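Local coordinates for leucyl-tRNA synthetase subunit alpha (Aquifex aeolicus, PDB 3O0A), which attaches leucine to its tRNA and, through the CP1 hydrolytic domain described here, probably removes wrongly attached amino acids, at residues T99-V107 with R148-Y156; P159-E167 with Y177-S186. All coordinates share one frame; numbering follows the deposited sequence.

Contact 1 of 2, residues T99-V107 with R148-Y156; sequences TMEEDKEGV and RDWEFAKKY
Tyr156 and Gly106 hold the tight end of this contact. The Gly106 N-H donates to Tyr156 OH over 2.9 Å, with an angle of 159° at the hydrogen. Phe152 packs beside this bond and meets the start of the strand edge-on. Its CE1 is 3.8 Å from Gly106 N, and Lys104 CB also approaches the ring at its edge. A side chain on Gly106 would run into Phe152 CZ. Tyr156 CD2 lies over one face of the Phe152 ring, near its rim. Tyr129 and Trp125 extend this aromatic cluster.

The Lys104 side chain crosses that of Glu151 at about a right angle. Lys104 CE lies 3.2 Å from Arg148 O. The last torsion (chi4 -83°) turns NZ aside, and it makes no hydrogen bond with that carbonyl. The ammonium makes a cation-pi contact with Tyr129.

The other end is loose and polar. Glu101 OE1 makes a long salt bridge to Arg148 NH1, at 4.0 Å. The oxygen sits off the guanidinium plane, so the attraction is of charge, not a directed N-H bond. Water 1 links Glu101 OE2 to the same NH1, weakly on the arginine side. Asp103 OD1 and Lys155 NZ are 4.3 Å apart, too far for a salt bridge.

Glu101 OE1 also lies 2.9 Å from Glu151 OE1, where both are acceptors. The carboxylate planes are 63° apart. Gln147 binds Glu151 OE2, and Lys104 NZ forms a long salt bridge with Glu101 OE1. Two carboxylates this close would probably repel, and the charges of Lys104 and Arg148 are likely to offset part of that cost.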
# COMPACT_ATOMS: atom_id res chain seq x y z
N THR A 99 11.32 -14.09 2.93
CA THR A 99 11.11 -13.38 4.20
C THR A 99 12.35 -13.39 5.10
O THR A 99 12.42 -12.63 6.07
CB THR A 99 9.94 -13.99 5.00
OG1 THR A 99 10.23 -15.36 5.27
CG2 THR A 99 8.63 -13.90 4.21
N MET A 100 13.31 -14.26 4.81
CA MET A 100 14.61 -14.18 5.50
C MET A 100 15.35 -13.01 4.89
O MET A 100 16.17 -13.15 3.98
CB MET A 100 15.41 -15.49 5.44
CG MET A 100 15.25 -16.32 6.71
SD MET A 100 16.12 -17.88 6.70
CE MET A 100 17.70 -17.39 7.40
N GLU A 101 15.03 -11.84 5.43
CA GLU A 101 15.28 -10.53 4.84
C GLU A 101 16.68 -9.99 5.12
O GLU A 101 16.91 -9.35 6.15
CB GLU A 101 14.25 -9.54 5.40
CG GLU A 101 13.92 -9.82 6.87
CD GLU A 101 13.48 -8.58 7.62
OE1 GLU A 101 12.38 -8.07 7.33
OE2 GLU A 101 14.23 -8.13 8.52
N GLU A 102 17.61 -10.24 4.21
CA GLU A 102 18.90 -9.57 4.25
C GLU A 102 19.08 -8.71 2.99
O GLU A 102 20.15 -8.14 2.76
CB GLU A 102 20.04 -10.59 4.41
CG GLU A 102 21.19 -10.12 5.31
CD GLU A 102 20.89 -10.25 6.81
OE1 GLU A 102 19.71 -10.23 7.21
OE2 GLU A 102 21.86 -10.35 7.59
N ASP A 103 18.02 -8.64 2.19
CA ASP A 103 17.95 -7.80 0.99
C ASP A 103 16.58 -7.94 0.34
O ASP A 103 16.47 -8.45 -0.76
CB ASP A 103 19.02 -8.15 -0.04
CG ASP A 103 20.16 -7.15 -0.08
OD1 ASP A 103 19.90 -5.96 -0.37
OD2 ASP A 103 21.30 -7.56 0.18
N LYS A 104 15.55 -7.51 1.05
CA LYS A 104 14.22 -7.30 0.45
C LYS A 104 14.33 -6.95 -1.03
O LYS A 104 15.25 -6.24 -1.44
CB LYS A 104 13.53 -6.16 1.18
CG LYS A 104 13.40 -6.41 2.66
CD LYS A 104 12.58 -5.35 3.32
CE LYS A 104 12.03 -5.89 4.61
NZ LYS A 104 10.79 -6.66 4.34
N GLU A 105 13.39 -7.44 -1.83
CA GLU A 105 13.40 -7.20 -3.27
C GLU A 105 12.01 -6.79 -3.73
O GLU A 105 11.02 -7.40 -3.32
CB GLU A 105 13.86 -8.43 -4.06
CG GLU A 105 14.15 -8.09 -5.55
CD GLU A 105 14.54 -9.29 -6.42
OE1 GLU A 105 14.84 -10.37 -5.87
OE2 GLU A 105 14.56 -9.13 -7.67
N GLY A 106 11.96 -5.77 -4.57
CA GLY A 106 10.70 -5.36 -5.17
C GLY A 106 10.86 -4.60 -6.47
O GLY A 106 11.98 -4.31 -6.92
N VAL A 107 9.73 -4.25 -7.06
CA VAL A 107 9.69 -3.59 -8.36
C VAL A 107 8.54 -2.59 -8.37
O VAL A 107 7.48 -2.84 -7.77
CB VAL A 107 9.53 -4.60 -9.53
CG1 VAL A 107 10.79 -5.46 -9.69
CG2 VAL A 107 8.28 -5.48 -9.36
N ARG A 148 9.27 -3.94 8.73
CA ARG A 148 9.41 -4.54 7.39
C ARG A 148 9.34 -3.45 6.32
O ARG A 148 10.15 -3.43 5.40
CB ARG A 148 8.32 -5.60 7.14
CG ARG A 148 8.12 -6.63 8.26
CD ARG A 148 9.05 -7.82 8.09
NE ARG A 148 8.68 -8.95 8.94
CZ ARG A 148 9.23 -9.23 10.12
NH1 ARG A 148 10.19 -8.46 10.62
NH2 ARG A 148 8.82 -10.30 10.81
N ASP A 149 8.39 -2.52 6.48
CA ASP A 149 8.20 -1.43 5.51
C ASP A 149 9.35 -0.42 5.57
O ASP A 149 9.74 0.17 4.56
CB ASP A 149 6.87 -0.69 5.76
CG ASP A 149 5.64 -1.57 5.54
OD1 ASP A 149 5.69 -2.56 4.77
OD2 ASP A 149 4.59 -1.24 6.12
N TRP A 150 9.86 -0.19 6.78
CA TRP A 150 10.98 0.72 6.97
C TRP A 150 12.20 0.24 6.19
O TRP A 150 12.84 1.02 5.48
CB TRP A 150 11.33 0.81 8.46
CG TRP A 150 12.37 1.82 8.74
CD1 TRP A 150 12.18 3.12 9.10
CD2 TRP A 150 13.79 1.61 8.73
NE1 TRP A 150 13.39 3.74 9.29
CE2 TRP A 150 14.40 2.84 9.06
CE3 TRP A 150 14.61 0.51 8.44
CZ2 TRP A 150 15.79 2.99 9.15
CZ3 TRP A 150 16.00 0.66 8.52
CH2 TRP A 150 16.57 1.90 8.87
N GLU A 151 12.49 -1.05 6.31
CA GLU A 151 13.64 -1.66 5.65
C GLU A 151 13.51 -1.64 4.12
O GLU A 151 14.48 -1.39 3.41
CB GLU A 151 13.83 -3.09 6.15
CG GLU A 151 14.30 -3.16 7.61
CD GLU A 151 14.04 -4.50 8.27
OE1 GLU A 151 13.32 -5.35 7.69
OE2 GLU A 151 14.56 -4.70 9.38
N PHE A 152 12.29 -1.88 3.63
CA PHE A 152 12.02 -1.76 2.21
C PHE A 152 12.22 -0.33 1.73
O PHE A 152 12.83 -0.10 0.69
CB PHE A 152 10.61 -2.25 1.86
CG PHE A 152 10.39 -2.44 0.38
CD1 PHE A 152 10.77 -3.63 -0.24
CD2 PHE A 152 9.81 -1.43 -0.39
CE1 PHE A 152 10.58 -3.80 -1.62
CE2 PHE A 152 9.61 -1.60 -1.76
CZ PHE A 152 9.99 -2.79 -2.37
N ALA A 153 11.70 0.64 2.50
CA ALA A 153 11.82 2.05 2.14
C ALA A 153 13.28 2.51 2.13
O ALA A 153 13.67 3.32 1.28
CB ALA A 153 10.99 2.93 3.09
N LYS A 154 14.07 2.00 3.07
CA LYS A 154 15.50 2.30 3.14
C LYS A 154 16.22 1.84 1.87
O LYS A 154 17.02 2.58 1.29
CB LYS A 154 16.12 1.64 4.38
CG LYS A 154 17.57 2.02 4.61
CD LYS A 154 18.21 1.18 5.71
CE LYS A 154 19.65 1.60 5.96
NZ LYS A 154 19.72 2.96 6.57
N LYS A 155 15.94 0.60 1.46
CA LYS A 155 16.56 -0.00 0.28
C LYS A 155 16.18 0.73 -1.00
O LYS A 155 17.03 0.99 -1.85
CB LYS A 155 16.21 -1.49 0.19
CG LYS A 155 16.61 -2.21 -1.12
CD LYS A 155 18.10 -2.18 -1.39
CE LYS A 155 18.38 -2.66 -2.81
NZ LYS A 155 19.84 -2.62 -3.15
N TYR A 156 14.90 1.08 -1.14
CA TYR A 156 14.42 1.64 -2.40
C TYR A 156 14.13 3.15 -2.38
O TYR A 156 13.46 3.66 -3.27
CB TYR A 156 13.22 0.84 -2.92
CG TYR A 156 13.59 -0.56 -3.34
CD1 TYR A 156 14.24 -0.80 -4.56
CD2 TYR A 156 13.27 -1.66 -2.54
CE1 TYR A 156 14.58 -2.10 -4.96
CE2 TYR A 156 13.60 -2.96 -2.94
CZ TYR A 156 14.25 -3.17 -4.14
OH TYR A 156 14.59 -4.44 -4.53
O HOH W 1 12.24 -6.84 10.49

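Contact 2 of 2, residues P159-E167 with Y177-S186; sequences PIKVVVKPE and YEGKGTLVNS
Val164 and Leu183 form a non-hydrogen-bonded antiparallel pair, with Val164 CG2 3.7 Å from Leu183 CD2. Lys165 and Thr182 are a hydrogen-bonded pair: Lys165 N reaches Thr182 O at 2.8 Å, and Thr182 N returns a bond to Lys165 O. Val184 N donates to Val163 O from above the carbonyl plane.

Asn185 ND2 gives a nearly straight bond (166°) to Val162 O, 3.0 Å away. The oxygen lies in the amide plane, the donor in the carbonyl plane. Ser186 OG donates to Val184 O. Water 2 joins Lys161 NZ to Asn185 O; the lysine also binds Phe51 O and Glu120. Val164 O is buried without a polar partner.

Tyr177 CG is anti to the backbone N (chi1 175°), which carries the ring under Pro166. Pro166 CB sits over one face, a CH-pi contact 3.8 Å from the centroid. Gly179 N covers the opposite face. Tyr177 OH donates to Lys180 O at 2.5 Å. A serine here would probably leave Lys180 O without this donor and open a gap beneath Pro166.

Val163 N and Tyr177 O bond to His145, and Gly181 N to Ser194 OG of helix 194-207. The two strands form their own sheet, packed through Leu183 on Ala197 and Ile201 of that helix.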
# COMPACT_ATOMS: atom_id res chain seq x y z
N PRO A 159 9.67 7.50 0.82
CA PRO A 159 9.41 8.45 1.90
C PRO A 159 9.00 7.83 3.22
O PRO A 159 8.30 6.81 3.26
CB PRO A 159 8.26 9.30 1.34
CG PRO A 159 8.37 9.17 -0.12
CD PRO A 159 8.79 7.76 -0.33
N ILE A 160 9.46 8.45 4.31
CA ILE A 160 9.07 8.06 5.65
C ILE A 160 8.21 9.20 6.19
O ILE A 160 8.61 10.37 6.15
CB ILE A 160 10.29 7.80 6.56
CG1 ILE A 160 11.28 6.85 5.87
CG2 ILE A 160 9.85 7.23 7.91
CD1 ILE A 160 12.70 6.86 6.47
N LYS A 161 7.00 8.87 6.66
CA LYS A 161 6.07 9.87 7.17
C LYS A 161 5.56 9.47 8.55
O LYS A 161 4.89 8.46 8.70
CB LYS A 161 4.90 10.05 6.19
CG LYS A 161 3.85 11.08 6.59
CD LYS A 161 2.78 11.12 5.50
CE LYS A 161 1.73 12.16 5.75
NZ LYS A 161 0.69 12.05 4.68
N VAL A 162 5.89 10.27 9.56
CA VAL A 162 5.46 9.99 10.93
C VAL A 162 4.00 10.38 11.15
O VAL A 162 3.62 11.51 10.84
CB VAL A 162 6.36 10.69 11.97
CG1 VAL A 162 5.92 10.33 13.39
CG2 VAL A 162 7.82 10.30 11.76
N VAL A 163 3.21 9.44 11.66
CA VAL A 163 1.80 9.71 12.01
C VAL A 163 1.41 9.32 13.43
O VAL A 163 0.36 9.73 13.91
CB VAL A 163 0.79 9.10 11.00
CG1 VAL A 163 0.85 9.84 9.68
CG2 VAL A 163 1.03 7.60 10.82
N VAL A 164 2.23 8.51 14.09
CA VAL A 164 2.02 8.14 15.49
C VAL A 164 3.24 8.61 16.27
O VAL A 164 4.33 8.05 16.14
CB VAL A 164 1.80 6.61 15.67
CG1 VAL A 164 1.67 6.26 17.15
CG2 VAL A 164 0.57 6.13 14.90
N LYS A 165 3.05 9.65 17.06
CA LYS A 165 4.16 10.22 17.81
C LYS A 165 4.31 9.59 19.19
O LYS A 165 3.38 9.65 19.99
CB LYS A 165 4.01 11.73 17.92
CG LYS A 165 4.70 12.50 16.80
CD LYS A 165 5.03 13.92 17.23
CE LYS A 165 5.56 14.75 16.07
NZ LYS A 165 5.64 16.20 16.45
N PRO A 166 5.47 8.97 19.46
CA PRO A 166 5.77 8.48 20.81
C PRO A 166 6.02 9.65 21.75
O PRO A 166 6.38 10.75 21.31
CB PRO A 166 7.04 7.65 20.61
CG PRO A 166 7.68 8.21 19.41
CD PRO A 166 6.57 8.68 18.52
N GLU A 167 5.82 9.42 23.05
CA GLU A 167 6.05 10.45 24.06
C GLU A 167 7.54 10.73 24.26
O GLU A 167 7.93 11.88 24.52
CB GLU A 167 5.43 10.04 25.39
CG GLU A 167 3.91 10.08 25.39
CD GLU A 167 3.31 9.61 26.71
OE1 GLU A 167 4.02 9.65 27.74
OE2 GLU A 167 2.13 9.20 26.70
N TYR A 177 8.94 3.01 14.59
CA TYR A 177 8.31 2.99 15.90
C TYR A 177 6.97 2.26 15.81
O TYR A 177 6.03 2.77 15.21
CB TYR A 177 8.09 4.40 16.46
CG TYR A 177 7.32 4.36 17.76
CD1 TYR A 177 7.90 3.84 18.92
CD2 TYR A 177 6.00 4.82 17.83
CE1 TYR A 177 7.19 3.79 20.11
CE2 TYR A 177 5.29 4.77 19.01
CZ TYR A 177 5.89 4.25 20.15
OH TYR A 177 5.20 4.19 21.33
N GLU A 178 6.89 1.08 16.41
CA GLU A 178 5.71 0.24 16.23
C GLU A 178 4.67 0.32 17.36
O GLU A 178 3.63 -0.33 17.29
CB GLU A 178 6.12 -1.21 15.97
CG GLU A 178 7.09 -1.36 14.80
CD GLU A 178 7.34 -2.80 14.40
OE1 GLU A 178 7.53 -3.64 15.31
OE2 GLU A 178 7.35 -3.09 13.19
N GLY A 179 4.95 1.13 18.38
CA GLY A 179 4.09 1.23 19.57
C GLY A 179 2.97 2.25 19.49
O GLY A 179 2.61 2.73 18.40
N LYS A 180 2.41 2.59 20.65
CA LYS A 180 1.29 3.53 20.73
C LYS A 180 1.77 4.98 20.81
O LYS A 180 2.90 5.25 21.20
CB LYS A 180 0.40 3.18 21.94
CG LYS A 180 -0.18 1.76 21.88
CD LYS A 180 -1.01 1.40 23.11
CE LYS A 180 -1.27 -0.10 23.16
NZ LYS A 180 -1.99 -0.52 24.40
N GLY A 181 0.89 5.91 20.45
CA GLY A 181 1.21 7.34 20.53
C GLY A 181 0.01 8.22 20.28
O GLY A 181 -1.13 7.80 20.45
N THR A 182 0.26 9.47 19.91
CA THR A 182 -0.82 10.37 19.50
C THR A 182 -0.61 10.72 18.04
O THR A 182 0.53 10.84 17.57
CB THR A 182 -0.93 11.66 20.35
OG1 THR A 182 0.26 12.43 20.23
CG2 THR A 182 -1.15 11.32 21.82
N LEU A 183 -1.70 10.88 17.32
CA LEU A 183 -1.59 11.10 15.89
C LEU A 183 -1.09 12.48 15.53
O LEU A 183 -1.41 13.47 16.19
CB LEU A 183 -2.92 10.84 15.17
CG LEU A 183 -3.48 9.41 15.13
CD1 LEU A 183 -4.47 9.30 13.98
CD2 LEU A 183 -2.44 8.32 15.04
N VAL A 184 -0.28 12.50 14.47
CA VAL A 184 0.18 13.72 13.82
C VAL A 184 0.07 13.47 12.32
O VAL A 184 -0.07 12.32 11.91
CB VAL A 184 1.65 14.05 14.18
CG1 VAL A 184 1.76 14.58 15.61
CG2 VAL A 184 2.55 12.83 13.97
N ASN A 185 0.14 14.53 11.52
CA ASN A 185 0.03 14.40 10.05
C ASN A 185 -1.23 13.63 9.62
O ASN A 185 -1.26 12.99 8.55
CB ASN A 185 1.30 13.76 9.46
CG ASN A 185 2.45 14.73 9.37
OD1 ASN A 185 2.26 15.90 9.01
ND2 ASN A 185 3.66 14.27 9.69
N SER A 186 -2.27 13.71 10.45
CA SER A 186 -3.47 12.93 10.24
C SER A 186 -4.71 13.81 10.17
O SER A 186 -5.81 13.40 10.55
CB SER A 186 -3.59 11.87 11.34
OG SER A 186 -2.49 10.98 11.30
O HOH W 2 -1.66 13.13 5.78

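Overall arrangement
From the N terminus, the chain passes through helix 95-99 and enters contact 1 in the loop leading to strand 106-114. About 40 residues follow, including strands 121-127 and 138-141 of the mixed sheet, before helix 147-156 closes that loop. Contact 2 begins soon after the helix. It closes a much shorter loop, with nine residues between its segments and neither helix nor strand among them. The two contacts therefore follow in series and neither nest nor cross. Their centres are about 21 Å apart, yet Trp150 of the helix touches Ile160. Contact 1 ties the helix to the edge of the mixed sheet; contact 2 builds a small separate sheet beside helix 194-207.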